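Local coordinates for protein alpha-glucosidase ([Eubacterium] rectale, PDB 6PNR) that probably hydrolyses alpha-linked sulfoquinovosides derived from sulfolipids, as a family GH31 glycoside hydrolase that binds a sulfonated aza-sugar inhibitor in its TIM-barrel domain, at residues A[272-277]-A[295-300]; A[287-292]-A[318-323]; A[322-327]-A[355-360]. All coordinates share one frame; numbering follows the deposited sequence.

Interaction 1: A[272-277]-A[295-300]; sequences CQDWCG and KEMYPD. With 9VH ([(3~{S},4~{R},5~{R})-4,5-bis(oxidanyl)piperidin-3-yl]methanesulfonic acid), chain C.
At the mouth of the TIM barrel, the loop that leaves strand 267-271 is pinned by Y298, whose phenol reaches across from 295-300 to the carboxylate of D274. The Y298 OH donates to D274 OD1 over 2.5 Å, meeting the oxygen on its syn side but 24° out of the carboxylate plane. Ring and carboxylate stand nearly at right angles, with D274 CG at the ring edge. D274 gets there by placing CG between its backbone N and carbonyl carbon (chi1 69°). C272 CB lies 3.7 Å from Y298 OH, W275 CA approaches the Y298 ring obliquely at CE2 (3.8 Å), and M297 packs on D274 and G277: its CE methyl is 3.4 Å from D274 OD2, and its SD rests 3.7 Å from G277 CA. A phenylalanine in place of Y298 would probably leave D274 OD1 without its hydroxyl mate and the loop less firmly set. Just before D274, Q273 turns to the active site, where its OE1 accepts from O5 of the bound inhibitor over 2.6 Å; Q247 holds its NE2. The Y298 hydroxyl is further gripped by S253 OG and G249 N, while G248 N donates to D274 OD2, so the start of helix 250-262 and the loop before it close round this junction, with strand 314-319 packing through F315 against C272 and W275.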
loop_
_atom_site.group_PDB
_atom_site.type_symbol
_atom_site.label_atom_id
_atom_site.label_comp_id
_atom_site.label_asym_id
_atom_site.label_seq_id
_atom_site.Cartn_x
_atom_site.Cartn_y
_atom_site.Cartn_z
ATOM N N CYS A 272 22.519 19.281 -25.956
ATOM C CA CYS A 272 23.560 18.591 -25.190
ATOM C C CYS A 272 23.319 18.865 -23.718
ATOM O O CYS A 272 23.767 19.888 -23.190
ATOM C CB CYS A 272 24.961 19.043 -25.592
ATOM S SG CYS A 272 25.374 18.698 -27.292
ATOM N N GLN A 273 22.639 17.938 -23.038
ATOM C CA GLN A 273 22.367 18.171 -21.625
ATOM C C GLN A 273 23.634 18.167 -20.785
ATOM O O GLN A 273 23.634 18.745 -19.692
ATOM C CB GLN A 273 21.379 17.133 -21.081
ATOM C CG GLN A 273 21.883 15.695 -21.068
ATOM C CD GLN A 273 20.999 14.789 -20.199
ATOM O OE1 GLN A 273 19.894 15.176 -19.801
ATOM N NE2 GLN A 273 21.480 13.593 -19.907
ATOM N N ASP A 274 24.711 17.535 -21.260
ATOM C CA ASP A 274 25.986 17.543 -20.547
ATOM C C ASP A 274 26.869 18.723 -20.956
ATOM O O ASP A 274 28.090 18.675 -20.754
ATOM C CB ASP A 274 26.733 16.214 -20.748
ATOM C CG ASP A 274 27.233 16.019 -22.176
ATOM O OD1 ASP A 274 26.807 16.775 -23.074
ATOM O OD2 ASP A 274 28.058 15.101 -22.412
ATOM N N TRP A 275 26.273 19.780 -21.517
ATOM C CA TRP A 275 27.029 20.986 -21.842
ATOM C C TRP A 275 27.844 21.460 -20.646
ATOM O O TRP A 275 28.909 22.071 -20.813
ATOM C CB TRP A 275 26.070 22.101 -22.313
ATOM C CG TRP A 275 25.337 22.740 -21.156
ATOM C CD1 TRP A 275 24.354 22.168 -20.390
ATOM C CD2 TRP A 275 25.558 24.055 -20.605
ATOM N NE1 TRP A 275 23.950 23.045 -19.405
ATOM C CE2 TRP A 275 24.679 24.204 -19.512
ATOM C CE3 TRP A 275 26.412 25.121 -20.938
ATOM C CZ2 TRP A 275 24.622 25.382 -18.751
ATOM C CZ3 TRP A 275 26.363 26.285 -20.176
ATOM C CH2 TRP A 275 25.471 26.406 -19.099
ATOM N N CYS A 276 27.374 21.175 -19.431
ATOM C CA CYS A 276 28.038 21.589 -18.204
ATOM C C CYS A 276 28.771 20.448 -17.494
ATOM O O CYS A 276 29.145 20.599 -16.322
ATOM C CB CYS A 276 27.009 22.213 -17.261
ATOM S SG CYS A 276 25.554 21.131 -17.003
ATOM N N GLY A 277 28.983 19.317 -18.158
ATOM C CA GLY A 277 29.723 18.206 -17.590
ATOM C C GLY A 277 28.818 17.056 -17.173
ATOM O O GLY A 277 27.594 17.171 -17.096
ATOM N N LYS A 295 34.599 23.349 -19.657
ATOM C CA LYS A 295 35.631 23.791 -20.584
ATOM C C LYS A 295 36.511 22.649 -21.072
ATOM O O LYS A 295 37.167 22.796 -22.108
ATOM C CB LYS A 295 36.480 24.891 -19.939
ATOM C CG LYS A 295 35.691 26.176 -19.693
ATOM C CD LYS A 295 36.581 27.407 -19.595
ATOM C CE LYS A 295 35.739 28.669 -19.464
ATOM N NZ LYS A 295 36.571 29.896 -19.342
ATOM N N GLU A 296 36.539 21.522 -20.365
ATOM C CA GLU A 296 37.321 20.379 -20.826
ATOM C C GLU A 296 36.523 19.477 -21.761
ATOM O O GLU A 296 37.050 19.022 -22.778
ATOM C CB GLU A 296 37.842 19.584 -19.629
ATOM C CG GLU A 296 38.145 20.443 -18.397
ATOM C CD GLU A 296 39.057 21.638 -18.692
ATOM O OE1 GLU A 296 40.049 21.476 -19.440
ATOM O OE2 GLU A 296 38.774 22.745 -18.175
ATOM N N MET A 297 35.247 19.230 -21.461
ATOM C CA MET A 297 34.428 18.428 -22.370
ATOM C C MET A 297 34.032 19.208 -23.621
ATOM O O MET A 297 34.024 18.652 -24.723
ATOM C CB MET A 297 33.192 17.917 -21.644
ATOM C CG MET A 297 33.500 16.826 -20.642
ATOM S SD MET A 297 32.021 16.232 -19.799
ATOM C CE MET A 297 31.179 15.368 -21.144
ATOM N N TYR A 298 33.683 20.488 -23.477
ATOM C CA TYR A 298 33.263 21.320 -24.603
ATOM C C TYR A 298 34.120 22.582 -24.680
ATOM O O TYR A 298 33.607 23.698 -24.543
ATOM C CB TYR A 298 31.777 21.684 -24.482
ATOM C CG TYR A 298 30.822 20.522 -24.656
ATOM C CD1 TYR A 298 30.384 20.141 -25.927
ATOM C CD2 TYR A 298 30.356 19.810 -23.558
ATOM C CE1 TYR A 298 29.514 19.074 -26.088
ATOM C CE2 TYR A 298 29.471 18.747 -23.711
ATOM C CZ TYR A 298 29.059 18.383 -24.975
ATOM O OH TYR A 298 28.194 17.320 -25.141
ATOM N N PRO A 299 35.431 22.451 -24.932
ATOM C CA PRO A 299 36.275 23.652 -25.039
ATOM C C PRO A 299 35.798 24.599 -26.132
ATOM O O PRO A 299 35.411 24.181 -27.226
ATOM C CB PRO A 299 37.667 23.089 -25.358
ATOM C CG PRO A 299 37.403 21.762 -25.982
ATOM C CD PRO A 299 36.199 21.226 -25.229
ATOM N N ASP A 300 35.824 25.892 -25.813
ATOM C CA ASP A 300 35.419 26.941 -26.743
ATOM C C ASP A 300 34.008 26.699 -27.280
ATOM O O ASP A 300 33.715 26.931 -28.452
ATOM C CB ASP A 300 36.432 27.071 -27.881
ATOM C CG ASP A 300 37.790 27.588 -27.403
ATOM O OD1 ASP A 300 37.899 28.049 -26.238
ATOM O OD2 ASP A 300 38.751 27.523 -28.196
HETATM O O1 9VH C . 20.668 12.736 -14.770
HETATM S S1 9VH C . 20.372 14.122 -14.451
HETATM O O2 9VH C . 19.519 14.196 -13.291
HETATM O O3 9VH C . 21.578 14.909 -14.364
HETATM C C1 9VH C . 19.455 14.717 -15.845
HETATM C C2 9VH C . 18.088 14.047 -16.043
HETATM C C3 9VH C . 17.138 14.595 -14.989
HETATM N N1 9VH C . 15.712 14.324 -15.162
HETATM C C4 9VH C . 15.241 14.664 -16.505
HETATM C C5 9VH C . 16.070 13.933 -17.550
HETATM O O4 9VH C . 15.572 14.287 -18.838
HETATM C C6 9VH C . 17.533 14.338 -17.436
HETATM O O5 9VH C . 18.314 13.667 -18.421
#

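Interaction 2: A[287-292]-A[318-323]; sequences LQWDWK and YVNPYL. With 9VH ([(3~{S},4~{R},5~{R})-4,5-bis(oxidanyl)piperidin-3-yl]methanesulfonic acid), chain C.
W289 and W291, each the centre of an inverse gamma turn, carry 287-292 past the end of TIM-barrel strand 314-319 and the start of strand 322-324, with W289 CA 5.2 Å from L323 CA. Between the two indoles stands the amide of N320, steep to both, swung there by CG lying between its backbone N and carbonyl carbon. Its ND2 sits over the centre of the W289 ring, 3.3 Å from W289 CE2, while its OD1 approaches W291 CZ2 at 3.2 Å. Two bonds within 318-323 fix the rotation of this amide: ND2 donates almost straight to Y318 OH (3.0 Å, 171°), and OD1 accepts from Y322 N in an Asx turn. W291 lies with one face against the strand, V319 CA forming a CH-pi contact with the six-membered ring and N320 N over the same face. Its NE1 makes a weak bond to Y322 O, bent at 128°, and L323 CD2 packs against the pyrrole side at 3.5 Å from W291 CD1. The Y318 ring meets the six-membered ring of W291 obliquely. Over one face of that phenol comes the CD1 methyl of L287, 3.6 Å from the ring centroid and almost on the ring normal; the Y318 hydroxyl also bonds to D390. L287, W289 and Y318 line the inhibitor pocket, the first two at its sulfonate end, consistent with recognition of a sulfonated sugar. Sulfonate O3 is bound weakly by L287 N and, from the edge of the indole, by W289 NE1 at 3.2 Å and 169°.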
loop_
_atom_site.group_PDB
_atom_site.type_symbol
_atom_site.label_atom_id
_atom_site.label_comp_id
_atom_site.label_asym_id
_atom_site.label_seq_id
_atom_site.Cartn_x
_atom_site.Cartn_y
_atom_site.Cartn_z
ATOM N N LEU A 287 24.508 14.267 -14.838
ATOM C CA LEU A 287 25.077 15.558 -15.187
ATOM C C LEU A 287 25.752 16.181 -13.976
ATOM O O LEU A 287 25.387 15.905 -12.831
ATOM C CB LEU A 287 23.994 16.521 -15.677
ATOM C CG LEU A 287 23.144 16.039 -16.848
ATOM C CD1 LEU A 287 22.072 17.078 -17.209
ATOM C CD2 LEU A 287 24.094 15.770 -18.001
ATOM N N GLN A 288 26.695 17.081 -14.243
ATOM C CA GLN A 288 27.320 17.886 -13.194
ATOM C C GLN A 288 26.496 19.158 -12.998
ATOM O O GLN A 288 26.378 19.972 -13.923
ATOM C CB GLN A 288 28.776 18.199 -13.567
ATOM C CG GLN A 288 29.505 19.178 -12.648
ATOM C CD GLN A 288 29.714 18.669 -11.226
ATOM O OE1 GLN A 288 29.341 17.549 -10.876
ATOM N NE2 GLN A 288 30.320 19.504 -10.399
ATOM N N TRP A 289 25.924 19.337 -11.798
ATOM C CA TRP A 289 24.946 20.416 -11.568
ATOM C C TRP A 289 25.670 21.706 -11.165
ATOM O O TRP A 289 25.677 22.143 -10.010
ATOM C CB TRP A 289 23.904 19.992 -10.538
ATOM C CG TRP A 289 23.024 18.850 -11.010
ATOM C CD1 TRP A 289 23.149 18.142 -12.176
ATOM C CD2 TRP A 289 21.892 18.298 -10.329
ATOM N NE1 TRP A 289 22.175 17.178 -12.249
ATOM C CE2 TRP A 289 21.388 17.256 -11.133
ATOM C CE3 TRP A 289 21.250 18.590 -9.120
ATOM C CZ2 TRP A 289 20.278 16.512 -10.773
ATOM C CZ3 TRP A 289 20.151 17.840 -8.759
ATOM C CH2 TRP A 289 19.672 16.814 -9.587
ATOM N N ASP A 290 26.277 22.320 -12.176
ATOM C CA ASP A 290 27.045 23.556 -12.033
ATOM C C ASP A 290 26.922 24.274 -13.380
ATOM O O ASP A 290 27.611 23.909 -14.333
ATOM C CB ASP A 290 28.492 23.232 -11.683
ATOM C CG ASP A 290 29.295 24.457 -11.273
ATOM O OD1 ASP A 290 28.694 25.471 -10.855
ATOM O OD2 ASP A 290 30.539 24.388 -11.372
ATOM N N TRP A 291 26.027 25.265 -13.459
ATOM C CA TRP A 291 25.456 25.710 -14.739
ATOM C C TRP A 291 26.351 26.711 -15.476
ATOM O O TRP A 291 25.949 27.828 -15.797
ATOM C CB TRP A 291 24.067 26.292 -14.503
ATOM C CG TRP A 291 23.275 25.465 -13.538
ATOM C CD1 TRP A 291 22.706 25.882 -12.362
ATOM C CD2 TRP A 291 23.003 24.063 -13.641
ATOM N NE1 TRP A 291 22.091 24.821 -11.732
ATOM C CE2 TRP A 291 22.250 23.697 -12.502
ATOM C CE3 TRP A 291 23.311 23.078 -14.588
ATOM C CZ2 TRP A 291 21.807 22.391 -12.286
ATOM C CZ3 TRP A 291 22.856 21.777 -14.370
ATOM C CH2 TRP A 291 22.115 21.451 -13.235
ATOM N N LYS A 292 27.581 26.269 -15.752
ATOM C CA LYS A 292 28.529 26.922 -16.647
ATOM C C LYS A 292 29.085 25.852 -17.568
ATOM O O LYS A 292 29.227 24.697 -17.158
ATOM C CB LYS A 292 29.685 27.584 -15.878
ATOM C CG LYS A 292 29.209 28.469 -14.733
ATOM C CD LYS A 292 30.292 29.414 -14.223
ATOM C CE LYS A 292 31.367 28.703 -13.440
ATOM N NZ LYS A 292 32.330 29.695 -12.872
ATOM N N TYR A 318 20.804 22.819 -20.506
ATOM C CA TYR A 318 20.116 22.231 -19.364
ATOM C C TYR A 318 20.464 23.042 -18.124
ATOM O O TYR A 318 21.637 23.347 -17.911
ATOM C CB TYR A 318 20.545 20.752 -19.182
ATOM C CG TYR A 318 19.976 20.085 -17.944
ATOM C CD1 TYR A 318 20.485 20.368 -16.673
ATOM C CD2 TYR A 318 18.944 19.157 -18.042
ATOM C CE1 TYR A 318 19.968 19.788 -15.551
ATOM C CE2 TYR A 318 18.428 18.550 -16.911
ATOM C CZ TYR A 318 18.937 18.885 -15.663
ATOM O OH TYR A 318 18.451 18.301 -14.507
ATOM N N VAL A 319 19.456 23.362 -17.299
ATOM C CA VAL A 319 19.648 23.903 -15.955
ATOM C C VAL A 319 18.553 23.338 -15.058
ATOM O O VAL A 319 17.483 22.932 -15.520
ATOM C CB VAL A 319 19.588 25.459 -15.887
ATOM C CG1 VAL A 319 20.727 26.093 -16.674
ATOM C CG2 VAL A 319 18.273 25.934 -16.414
ATOM N N ASN A 320 18.817 23.340 -13.762
ATOM C CA ASN A 320 17.786 23.017 -12.785
ATOM C C ASN A 320 18.077 23.836 -11.536
ATOM O O ASN A 320 19.120 24.496 -11.447
ATOM C CB ASN A 320 17.690 21.487 -12.542
ATOM C CG ASN A 320 18.790 20.894 -11.634
ATOM O OD1 ASN A 320 19.197 21.492 -10.633
ATOM N ND2 ASN A 320 19.212 19.651 -11.952
ATOM N N PRO A 321 17.138 23.896 -10.579
ATOM C CA PRO A 321 17.275 24.923 -9.535
ATOM C C PRO A 321 18.113 24.491 -8.338
ATOM O O PRO A 321 17.994 25.078 -7.257
ATOM C CB PRO A 321 15.825 25.190 -9.132
ATOM C CG PRO A 321 15.173 23.873 -9.279
ATOM C CD PRO A 321 15.869 23.161 -10.434
ATOM N N TYR A 322 18.972 23.488 -8.517
ATOM C CA TYR A 322 19.842 22.986 -7.459
ATOM C C TYR A 322 21.296 23.073 -7.911
ATOM O O TYR A 322 21.583 23.215 -9.101
ATOM C CB TYR A 322 19.484 21.536 -7.094
ATOM C CG TYR A 322 17.982 21.286 -7.033
ATOM C CD1 TYR A 322 17.174 22.001 -6.161
ATOM C CD2 TYR A 322 17.377 20.328 -7.847
ATOM C CE1 TYR A 322 15.801 21.777 -6.094
ATOM C CE2 TYR A 322 16.012 20.090 -7.779
ATOM C CZ TYR A 322 15.231 20.829 -6.915
ATOM O OH TYR A 322 13.879 20.611 -6.858
ATOM N N LEU A 323 22.225 22.967 -6.957
ATOM C CA LEU A 323 23.655 23.068 -7.261
ATOM C C LEU A 323 24.416 22.036 -6.446
ATOM O O LEU A 323 24.311 22.026 -5.219
ATOM C CB LEU A 323 24.177 24.477 -6.954
ATOM C CG LEU A 323 23.591 25.558 -7.840
ATOM C CD1 LEU A 323 23.867 26.949 -7.240
ATOM C CD2 LEU A 323 24.187 25.409 -9.248
HETATM O O1 9VH C . 20.668 12.736 -14.770
HETATM S S1 9VH C . 20.372 14.122 -14.451
HETATM O O2 9VH C . 19.519 14.196 -13.291
HETATM O O3 9VH C . 21.578 14.909 -14.364
HETATM C C1 9VH C . 19.455 14.717 -15.845
HETATM C C2 9VH C . 18.088 14.047 -16.043
HETATM C C3 9VH C . 17.138 14.595 -14.989
HETATM N N1 9VH C . 15.712 14.324 -15.162
HETATM C C4 9VH C . 15.241 14.664 -16.505
HETATM C C5 9VH C . 16.070 13.933 -17.550
HETATM O O4 9VH C . 15.572 14.287 -18.838
HETATM C C6 9VH C . 17.533 14.338 -17.436
HETATM O O5 9VH C . 18.314 13.667 -18.421
#

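Interaction 3: A[322-327]-A[355-360]; sequences YLVNDG and FYCGVV
C357 lies between Y322 and V324 on one face of an antiparallel strand pair, 322-324 with 356-359, in a small three-stranded sheet inserted after barrel strand 314-319. With SG anti to its carbonyl carbon (chi1 -53°), C357 brings the sulfur to 3.8 Å from V324 CB, while its CB packs against Y322 CB. The same face continues to V359, whose CG2 is 4.0 Å from Y322 CD1, the two side chains lying side by side. At the other end, V324 CG2 touches F355 CD2 at 3.9 Å, and these side chains cross at about a right angle; the F355 ring in turn meets W289 edge-to-face. L323 points to the opposite face, where its CD1 methyl meets V360 CG2 at 3.9 Å, with W370 of helix 365-380 packing against both residues. Between the faces runs the backbone pairing. L323 and G358 form the hydrogen-bonded pair, through L323 N to G358 O at 3.2 Å and G358 N to L323 O at 2.9 Å, flanked by the non-hydrogen-bonded pairs Y322-V359 and V324-C357. A third bond, N325 N to Y356 O, follows just as the chain enters the type I turn from V324 to G327. At this outer edge, one water accepts from Y356 N and donates to N325 OD1, 2.9 Å from it.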
loop_
_atom_site.group_PDB
_atom_site.type_symbol
_atom_site.label_atom_id
_atom_site.label_comp_id
_atom_site.label_asym_id
_atom_site.label_seq_id
_atom_site.Cartn_x
_atom_site.Cartn_y
_atom_site.Cartn_z
ATOM N N TYR A 322 18.972 23.488 -8.517
ATOM C CA TYR A 322 19.842 22.986 -7.459
ATOM C C TYR A 322 21.296 23.073 -7.911
ATOM O O TYR A 322 21.583 23.215 -9.101
ATOM C CB TYR A 322 19.484 21.536 -7.094
ATOM C CG TYR A 322 17.982 21.286 -7.033
ATOM C CD1 TYR A 322 17.174 22.001 -6.161
ATOM C CD2 TYR A 322 17.377 20.328 -7.847
ATOM C CE1 TYR A 322 15.801 21.777 -6.094
ATOM C CE2 TYR A 322 16.012 20.090 -7.779
ATOM C CZ TYR A 322 15.231 20.829 -6.915
ATOM O OH TYR A 322 13.879 20.611 -6.858
ATOM N N LEU A 323 22.225 22.967 -6.957
ATOM C CA LEU A 323 23.655 23.068 -7.261
ATOM C C LEU A 323 24.416 22.036 -6.446
ATOM O O LEU A 323 24.311 22.026 -5.219
ATOM C CB LEU A 323 24.177 24.477 -6.954
ATOM C CG LEU A 323 23.591 25.558 -7.840
ATOM C CD1 LEU A 323 23.867 26.949 -7.240
ATOM C CD2 LEU A 323 24.187 25.409 -9.248
ATOM N N VAL A 324 25.173 21.167 -7.123
ATOM C CA VAL A 324 25.930 20.132 -6.421
ATOM C C VAL A 324 27.066 20.777 -5.623
ATOM O O VAL A 324 27.682 21.762 -6.053
ATOM C CB VAL A 324 26.451 19.077 -7.421
ATOM C CG1 VAL A 324 27.424 19.697 -8.429
ATOM C CG2 VAL A 324 27.101 17.896 -6.693
ATOM N N ASN A 325 27.364 20.207 -4.461
ATOM C CA ASN A 325 28.207 20.877 -3.474
ATOM C C ASN A 325 29.705 20.864 -3.802
ATOM O O ASN A 325 30.497 21.312 -2.973
ATOM C CB ASN A 325 27.972 20.280 -2.083
ATOM C CG ASN A 325 28.469 18.860 -1.954
ATOM O OD1 ASN A 325 28.806 18.212 -2.941
ATOM N ND2 ASN A 325 28.500 18.360 -0.719
ATOM N N ASP A 326 30.136 20.386 -4.967
ATOM C CA ASP A 326 31.529 20.576 -5.354
ATOM C C ASP A 326 31.673 21.526 -6.536
ATOM O O ASP A 326 32.758 21.614 -7.120
ATOM C CB ASP A 326 32.221 19.229 -5.629
ATOM C CG ASP A 326 31.674 18.496 -6.862
ATOM O OD1 ASP A 326 30.716 18.986 -7.496
ATOM O OD2 ASP A 326 32.217 17.414 -7.200
ATOM N N GLY A 327 30.608 22.264 -6.891
ATOM C CA GLY A 327 30.664 23.143 -8.039
ATOM C C GLY A 327 31.041 24.584 -7.702
ATOM O O GLY A 327 30.950 25.035 -6.560
ATOM N N PHE A 355 24.997 12.021 -4.750
ATOM C CA PHE A 355 25.561 13.363 -4.701
ATOM C C PHE A 355 24.553 14.273 -4.014
ATOM O O PHE A 355 23.355 13.990 -3.986
ATOM C CB PHE A 355 25.961 13.892 -6.097
ATOM C CG PHE A 355 24.817 14.031 -7.094
ATOM C CD1 PHE A 355 24.373 12.939 -7.829
ATOM C CD2 PHE A 355 24.247 15.269 -7.347
ATOM C CE1 PHE A 355 23.360 13.070 -8.767
ATOM C CE2 PHE A 355 23.225 15.412 -8.284
ATOM C CZ PHE A 355 22.788 14.311 -9.002
ATOM N N TYR A 356 25.058 15.363 -3.439
ATOM C CA TYR A 356 24.279 16.247 -2.580
ATOM C C TYR A 356 24.301 17.664 -3.122
ATOM O O TYR A 356 25.349 18.147 -3.567
ATOM C CB TYR A 356 24.830 16.236 -1.150
ATOM C CG TYR A 356 24.810 14.859 -0.540
ATOM C CD1 TYR A 356 25.823 13.943 -0.814
ATOM C CD2 TYR A 356 23.775 14.467 0.296
ATOM C CE1 TYR A 356 25.807 12.675 -0.272
ATOM C CE2 TYR A 356 23.757 13.194 0.854
ATOM C CZ TYR A 356 24.775 12.305 0.561
ATOM O OH TYR A 356 24.761 11.039 1.104
ATOM N N CYS A 357 23.157 18.342 -3.046
ATOM C CA CYS A 357 23.009 19.652 -3.662
ATOM C C CYS A 357 22.297 20.611 -2.722
ATOM O O CYS A 357 21.428 20.215 -1.947
ATOM C CB CYS A 357 22.226 19.569 -4.986
ATOM S SG CYS A 357 22.914 18.349 -6.127
ATOM N N GLY A 358 22.668 21.884 -2.816
ATOM C CA GLY A 358 21.892 22.918 -2.174
ATOM C C GLY A 358 20.674 23.282 -3.002
ATOM O O GLY A 358 20.671 23.180 -4.225
ATOM N N VAL A 359 19.620 23.697 -2.310
ATOM C CA VAL A 359 18.396 24.189 -2.937
ATOM C C VAL A 359 18.467 25.708 -2.946
ATOM O O VAL A 359 18.413 26.341 -1.886
ATOM C CB VAL A 359 17.152 23.701 -2.186
ATOM C CG1 VAL A 359 15.876 24.305 -2.792
ATOM C CG2 VAL A 359 17.112 22.182 -2.179
ATOM N N VAL A 360 18.593 26.302 -4.133
ATOM C CA VAL A 360 18.591 27.757 -4.214
ATOM C C VAL A 360 17.242 28.254 -3.716
ATOM O O VAL A 360 16.190 27.832 -4.216
ATOM C CB VAL A 360 18.886 28.220 -5.643
ATOM C CG1 VAL A 360 18.733 29.737 -5.766
ATOM C CG2 VAL A 360 20.282 27.778 -6.060
HETATM O O HOH W 1 27.923 15.553 -3.809
#

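Overall arrangement
Followed from the N terminus, the chain leaves barrel strand 267-271 and returns at 295-300, where interaction 1 closes its loop ahead of helix 301-310. Interaction 2 opens inside that loop, at 287-292, and closes beyond the helix on strands 314-319 and 322-324, so the two contacts cross rather than nest. They touch through W275 NE1 with Y318 O and G277 O with Q288 N, and both reach the inhibitor. Interaction 3 starts on strand 322-324, where interaction 2 ends, and closes at 356-359; V324 N meets W289 O between them. Interactions 1 and 3 follow in series without touching, leaving interaction 2 to join barrel loop to inserted sheet.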